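Local coordinates for GrgF (Penicillium sp. sh18, PDB 6LZH), which acts as a polyketide transferase in gregatin A biosynthesis, probably fusing two polyketide chains by Claisen condensation with an alpha/beta-hydrolase fold, at residues 76-88 / 204-218. Sequence-based numbering, arbitrary orientation.
Sequences GEPRNDIDARQQA and ENRISVQTYYKSLSW. With NA (sodium ion), chain D.
After a left-handed turn at Asn80, which lies against strand 206-208, Asp81 to Asp83 run in extended form past helix 209-216, and the chain then turns into helix 84-99 beside Trp218. Two backbone groups fix the register: Ser208 N donates to Asn80 O (2.9 Å), and Ile82 N points almost straight (175°) at Thr211 OG1. That hydroxyl in turn donates to OG of Ser208, the N-cap residue of helix 209-216, which also accepts a weak capping bond from Thr211 N. Ser208 OG donates to Asp81 OD1, modelled at 2.4 Å, so short that the exact length is doubtful. Asp81 reaches the cap because its CG lies anti to the backbone N (chi1 175°), while OD2 forms a salt bridge with Arg69. A water also bonds OD2 and more weakly touches Lys214 NZ. Beyond the cap, Ile82 CG1 presses tightly on Ile207 CD1 (3.4 Å), and Ile82 CB rests beside Thr211 CG2; a second water joins Ile82 O to Thr211 O. Lys214 crosses Asp83 at about a right angle, its CD 3.3 Å from Asp83 OD2, an oxygen that salt-bridges Arg85 of the second subunit. Ala84 CB sits over the five-membered ring of Trp218, 3.4 Å from its centroid, a CH-pi contact, and Arg85 CB meets CZ3 at the six-membered end. Trp218 NE1 is bonded to Asn119, and Trp218 O binds sodium at 2.2 Å together with Ser215 O and three waters. A leucine here would probably open a gap beneath Ala84 and Arg85 and leave Asn119 without its indole N-H. The contact thus ties the start of helix 84-99 to a helix inserted between core strands 133-137 and 232-237: mainly the bonds to Asn80 O and from Ile82 N hold one end, and an indole next to a sodium site packs the other, at the interface with the second subunit.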
loop_
_atom_site.group_PDB
_atom_site.type_symbol
_atom_site.label_atom_id
_atom_site.label_comp_id
_atom_site.label_asym_id
_atom_site.label_seq_id
_atom_site.Cartn_x
_atom_site.Cartn_y
_atom_site.Cartn_z
ATOM N N GLY A 76 -16.426 8.879 -2.875
ATOM C CA GLY A 76 -15.163 8.386 -3.374
ATOM C C GLY A 76 -15.062 8.438 -4.883
ATOM O O GLY A 76 -15.996 8.027 -5.581
ATOM N N GLU A 77 -13.939 8.940 -5.397
ATOM C CA GLU A 77 -13.673 9.013 -6.827
ATOM C C GLU A 77 -12.261 8.523 -7.112
ATOM O O GLU A 77 -11.352 8.772 -6.312
ATOM C CB GLU A 77 -13.824 10.447 -7.359
ATOM C CG GLU A 77 -15.220 11.008 -7.242
ATOM C CD GLU A 77 -16.176 10.377 -8.222
ATOM O OE1 GLU A 77 -15.727 9.944 -9.305
ATOM O OE2 GLU A 77 -17.380 10.324 -7.918
ATOM N N PRO A 78 -12.043 7.791 -8.217
ATOM C CA PRO A 78 -13.042 7.245 -9.145
ATOM C C PRO A 78 -13.948 6.203 -8.478
ATOM O O PRO A 78 -13.569 5.647 -7.441
ATOM C CB PRO A 78 -12.195 6.572 -10.233
ATOM C CG PRO A 78 -10.797 7.114 -10.053
ATOM C CD PRO A 78 -10.672 7.405 -8.594
ATOM N N ARG A 79 -15.123 5.953 -9.054
ATOM C CA ARG A 79 -15.945 4.844 -8.582
ATOM C C ARG A 79 -15.296 3.517 -8.964
ATOM O O ARG A 79 -14.462 3.456 -9.868
ATOM C CB ARG A 79 -17.340 4.923 -9.181
ATOM C CG ARG A 79 -17.869 6.320 -9.257
ATOM C CD ARG A 79 -18.096 6.851 -7.874
ATOM N NE ARG A 79 -19.115 6.080 -7.169
ATOM C CZ ARG A 79 -19.395 6.223 -5.877
ATOM N NH1 ARG A 79 -18.713 7.097 -5.136
ATOM N NH2 ARG A 79 -20.344 5.477 -5.328
ATOM N N ASN A 80 -15.676 2.449 -8.258
ATOM C CA ASN A 80 -15.256 1.101 -8.642
ATOM C C ASN A 80 -13.747 1.050 -8.823
ATOM O O ASN A 80 -13.218 0.590 -9.839
ATOM C CB ASN A 80 -15.976 0.663 -9.913
ATOM C CG ASN A 80 -17.450 0.611 -9.728
ATOM O OD1 ASN A 80 -18.199 1.460 -10.227
ATOM N ND2 ASN A 80 -17.883 -0.364 -8.960
ATOM N N ASP A 81 -13.060 1.595 -7.831
ATOM C CA ASP A 81 -11.617 1.793 -7.830
ATOM C C ASP A 81 -11.155 1.236 -6.483
ATOM O O ASP A 81 -11.371 1.858 -5.439
ATOM C CB ASP A 81 -11.294 3.277 -8.010
ATOM C CG ASP A 81 -9.822 3.567 -7.907
ATOM O OD1 ASP A 81 -9.046 2.854 -8.568
ATOM O OD2 ASP A 81 -9.457 4.494 -7.151
ATOM N N ILE A 82 -10.574 0.043 -6.498
ATOM C CA ILE A 82 -10.452 -0.788 -5.305
ATOM C C ILE A 82 -9.060 -0.593 -4.724
ATOM O O ILE A 82 -8.068 -0.567 -5.462
ATOM C CB ILE A 82 -10.709 -2.276 -5.619
ATOM C CG1 ILE A 82 -12.148 -2.554 -6.096
ATOM C CG2 ILE A 82 -10.377 -3.150 -4.426
ATOM C CD1 ILE A 82 -13.205 -1.608 -5.592
ATOM N N ASP A 83 -8.988 -0.431 -3.404
ATOM C CA ASP A 83 -7.726 -0.177 -2.712
ATOM C C ASP A 83 -7.808 -0.903 -1.373
ATOM O O ASP A 83 -8.426 -0.394 -0.434
ATOM C CB ASP A 83 -7.495 1.323 -2.530
ATOM C CG ASP A 83 -6.118 1.642 -1.964
ATOM O OD1 ASP A 83 -5.424 0.702 -1.517
ATOM O OD2 ASP A 83 -5.739 2.832 -1.970
ATOM N N ALA A 84 -7.212 -2.099 -1.297
ATOM C CA ALA A 84 -7.321 -2.890 -0.076
ATOM C C ALA A 84 -6.732 -2.151 1.114
ATOM O O ALA A 84 -7.327 -2.132 2.195
ATOM C CB ALA A 84 -6.625 -4.242 -0.247
ATOM N N ARG A 85 -5.545 -1.550 0.940
ATOM C CA ARG A 85 -4.936 -0.824 2.048
ATOM C C ARG A 85 -5.866 0.264 2.571
ATOM O O ARG A 85 -6.080 0.382 3.784
ATOM C CB ARG A 85 -3.604 -0.213 1.619
ATOM C CG ARG A 85 -2.906 0.452 2.772
ATOM C CD ARG A 85 -1.623 1.140 2.289
ATOM N NE ARG A 85 -1.910 2.499 1.849
ATOM C CZ ARG A 85 -0.976 3.368 1.478
ATOM N NH1 ARG A 85 0.297 3.007 1.488
ATOM N NH2 ARG A 85 -1.318 4.594 1.098
ATOM N N GLN A 86 -6.422 1.074 1.670
ATOM C CA GLN A 86 -7.315 2.144 2.111
ATOM C C GLN A 86 -8.570 1.574 2.761
ATOM O O GLN A 86 -9.100 2.143 3.722
ATOM C CB GLN A 86 -7.714 3.029 0.930
ATOM C CG GLN A 86 -8.657 4.164 1.338
ATOM C CD GLN A 86 -9.254 4.921 0.154
ATOM O OE1 GLN A 86 -9.605 4.332 -0.867
ATOM N NE2 GLN A 86 -9.393 6.230 0.302
ATOM N N GLN A 87 -9.081 0.465 2.217
ATOM C CA GLN A 87 -10.322 -0.102 2.738
ATOM C C GLN A 87 -10.101 -0.667 4.132
ATOM O O GLN A 87 -10.969 -0.539 5.008
ATOM C CB GLN A 87 -10.868 -1.171 1.778
ATOM C CG GLN A 87 -12.334 -1.544 2.051
ATOM C CD GLN A 87 -12.982 -2.428 0.983
ATOM O OE1 GLN A 87 -12.665 -2.341 -0.227
ATOM N NE2 GLN A 87 -13.912 -3.282 1.430
ATOM N N ALA A 88 -8.935 -1.275 4.364
ATOM C CA ALA A 88 -8.597 -1.704 5.716
ATOM C C ALA A 88 -8.508 -0.506 6.644
ATOM O O ALA A 88 -8.976 -0.561 7.785
ATOM C CB ALA A 88 -7.268 -2.466 5.716
ATOM N N GLU A 204 -21.773 -4.203 -11.184
ATOM C CA GLU A 204 -21.005 -3.225 -11.947
ATOM C C GLU A 204 -19.862 -3.973 -12.623
ATOM O O GLU A 204 -18.954 -4.464 -11.948
ATOM C CB GLU A 204 -20.501 -2.113 -11.028
ATOM C CG GLU A 204 -19.894 -0.901 -11.748
ATOM C CD GLU A 204 -20.780 -0.356 -12.855
ATOM O OE1 GLU A 204 -21.869 0.193 -12.553
ATOM O OE2 GLU A 204 -20.379 -0.475 -14.030
ATOM N N ASN A 205 -19.919 -4.097 -13.951
ATOM C CA ASN A 205 -18.990 -4.944 -14.692
ATOM C C ASN A 205 -17.733 -4.198 -15.139
ATOM O O ASN A 205 -17.113 -4.584 -16.141
ATOM C CB ASN A 205 -19.699 -5.566 -15.901
ATOM C CG ASN A 205 -19.929 -4.570 -17.018
ATOM O OD1 ASN A 205 -20.215 -3.398 -16.770
ATOM N ND2 ASN A 205 -19.799 -5.029 -18.259
ATOM N N ARG A 206 -17.347 -3.142 -14.425
ATOM C CA ARG A 206 -16.160 -2.368 -14.746
ATOM C C ARG A 206 -15.370 -2.110 -13.472
ATOM O O ARG A 206 -15.936 -1.944 -12.388
ATOM C CB ARG A 206 -16.521 -1.030 -15.420
ATOM C CG ARG A 206 -17.441 -1.167 -16.633
ATOM C CD ARG A 206 -17.103 -0.157 -17.730
ATOM N NE ARG A 206 -16.342 -0.773 -18.818
ATOM C CZ ARG A 206 -15.672 -0.090 -19.742
ATOM N NH1 ARG A 206 -15.670 1.239 -19.710
ATOM N NH2 ARG A 206 -15.004 -0.732 -20.696
ATOM N N ILE A 207 -14.054 -2.056 -13.621
ATOM C CA ILE A 207 -13.149 -1.809 -12.510
ATOM C C ILE A 207 -12.039 -0.902 -13.030
ATOM O O ILE A 207 -11.629 -1.020 -14.189
ATOM C CB ILE A 207 -12.611 -3.139 -11.940
ATOM C CG1 ILE A 207 -11.823 -2.891 -10.660
ATOM C CG2 ILE A 207 -11.752 -3.868 -12.949
ATOM C CD1 ILE A 207 -12.698 -2.851 -9.447
ATOM N N SER A 208 -11.590 0.044 -12.200
ATOM C CA SER A 208 -10.543 0.955 -12.645
ATOM C C SER A 208 -9.262 0.186 -12.937
ATOM O O SER A 208 -8.949 -0.806 -12.276
ATOM C CB SER A 208 -10.263 2.023 -11.583
ATOM O OG SER A 208 -9.567 1.448 -10.492
ATOM N N VAL A 209 -8.513 0.652 -13.939
ATOM C CA VAL A 209 -7.210 0.040 -14.195
ATOM C C VAL A 209 -6.275 0.232 -13.009
ATOM O O VAL A 209 -5.344 -0.550 -12.824
ATOM C CB VAL A 209 -6.559 0.579 -15.487
ATOM C CG1 VAL A 209 -7.480 0.390 -16.677
ATOM C CG2 VAL A 209 -6.175 2.053 -15.347
ATOM N N GLN A 210 -6.485 1.273 -12.199
ATOM C CA GLN A 210 -5.613 1.470 -11.051
ATOM C C GLN A 210 -5.806 0.377 -10.013
ATOM O O GLN A 210 -4.912 0.151 -9.184
ATOM C CB GLN A 210 -5.871 2.851 -10.423
ATOM C CG GLN A 210 -5.593 4.010 -11.385
ATOM C CD GLN A 210 -4.138 4.027 -11.845
ATOM O OE1 GLN A 210 -3.221 3.645 -11.094
ATOM N NE2 GLN A 210 -3.918 4.464 -13.082
ATOM N N THR A 211 -6.964 -0.289 -10.029
ATOM C CA THR A 211 -7.190 -1.390 -9.101
ATOM C C THR A 211 -6.079 -2.430 -9.208
ATOM O O THR A 211 -5.547 -2.885 -8.191
ATOM C CB THR A 211 -8.555 -2.033 -9.371
ATOM O OG1 THR A 211 -9.606 -1.094 -9.070
ATOM C CG2 THR A 211 -8.727 -3.294 -8.526
ATOM N N TYR A 212 -5.684 -2.783 -10.433
ATOM C CA TYR A 212 -4.645 -3.797 -10.613
ATOM C C TYR A 212 -3.276 -3.278 -10.167
ATOM O O TYR A 212 -2.500 -4.019 -9.550
ATOM C CB TYR A 212 -4.605 -4.260 -12.072
ATOM C CG TYR A 212 -3.656 -5.432 -12.290
ATOM C CD1 TYR A 212 -4.078 -6.744 -12.096
ATOM C CD2 TYR A 212 -2.329 -5.222 -12.660
ATOM C CE1 TYR A 212 -3.207 -7.824 -12.279
ATOM C CE2 TYR A 212 -1.450 -6.293 -12.839
ATOM C CZ TYR A 212 -1.897 -7.589 -12.647
ATOM O OH TYR A 212 -1.033 -8.651 -12.829
ATOM N N TYR A 213 -2.973 -2.006 -10.460
ATOM C CA TYR A 213 -1.741 -1.378 -9.978
ATOM C C TYR A 213 -1.607 -1.487 -8.459
ATOM O O TYR A 213 -0.570 -1.913 -7.941
ATOM C CB TYR A 213 -1.706 0.098 -10.412
ATOM C CG TYR A 213 -0.507 0.884 -9.886
ATOM C CD1 TYR A 213 -0.515 1.461 -8.611
ATOM C CD2 TYR A 213 0.635 1.047 -10.664
ATOM C CE1 TYR A 213 0.584 2.177 -8.134
ATOM C CE2 TYR A 213 1.739 1.757 -10.190
ATOM C CZ TYR A 213 1.706 2.323 -8.929
ATOM O OH TYR A 213 2.796 3.045 -8.469
ATOM N N LYS A 214 -2.638 -1.078 -7.721
ATOM C CA LYS A 214 -2.528 -1.110 -6.264
ATOM C C LYS A 214 -2.458 -2.533 -5.712
ATOM O O LYS A 214 -1.804 -2.761 -4.687
ATOM C CB LYS A 214 -3.697 -0.355 -5.643
ATOM C CG LYS A 214 -3.579 1.155 -5.790
ATOM C CD LYS A 214 -4.606 1.879 -4.936
ATOM C CE LYS A 214 -4.644 3.381 -5.238
ATOM N NZ LYS A 214 -5.396 3.684 -6.503
ATOM N N SER A 215 -3.118 -3.504 -6.357
ATOM C CA SER A 215 -3.063 -4.853 -5.812
ATOM C C SER A 215 -1.679 -5.473 -5.951
ATOM O O SER A 215 -1.326 -6.333 -5.142
ATOM C CB SER A 215 -4.124 -5.757 -6.458
ATOM O OG SER A 215 -3.973 -5.843 -7.863
ATOM N N LEU A 216 -0.870 -5.044 -6.926
ATOM C CA LEU A 216 0.462 -5.630 -7.047
ATOM C C LEU A 216 1.315 -5.330 -5.825
ATOM O O LEU A 216 2.217 -6.110 -5.502
ATOM C CB LEU A 216 1.184 -5.129 -8.296
ATOM C CG LEU A 216 0.784 -5.674 -9.666
ATOM C CD1 LEU A 216 1.768 -5.131 -10.698
ATOM C CD2 LEU A 216 0.729 -7.215 -9.708
ATOM N N SER A 217 1.038 -4.221 -5.129
ATOM C CA SER A 217 1.785 -3.854 -3.932
ATOM C C SER A 217 1.116 -4.331 -2.655
ATOM O O SER A 217 1.580 -3.989 -1.558
ATOM C CB SER A 217 1.982 -2.340 -3.851
ATOM O OG SER A 217 0.733 -1.655 -3.945
ATOM N N TRP A 218 0.028 -5.083 -2.774
ATOM C CA TRP A 218 -0.746 -5.554 -1.634
ATOM C C TRP A 218 -0.649 -7.072 -1.600
ATOM O O TRP A 218 -1.082 -7.747 -2.539
ATOM C CB TRP A 218 -2.200 -5.091 -1.745
ATOM C CG TRP A 218 -3.030 -5.476 -0.572
ATOM C CD1 TRP A 218 -3.904 -6.522 -0.498
ATOM C CD2 TRP A 218 -3.062 -4.828 0.706
ATOM N NE1 TRP A 218 -4.483 -6.568 0.757
ATOM C CE2 TRP A 218 -3.990 -5.534 1.509
ATOM C CE3 TRP A 218 -2.412 -3.713 1.248
ATOM C CZ2 TRP A 218 -4.279 -5.161 2.823
ATOM C CZ3 TRP A 218 -2.693 -3.347 2.564
ATOM C CH2 TRP A 218 -3.629 -4.065 3.332
HETATM NA NA NA D . -1.754 -8.521 -4.452
HETATM O O HOH W 1 -7.893 5.860 -5.695
HETATM O O HOH W 2 -6.486 -2.850 -5.575
HETATM O O HOH W 3 0.621 -8.826 -4.747
HETATM O O HOH W 4 -1.524 -11.084 -4.123
HETATM O O HOH W 5 -4.158 -8.727 -3.893
#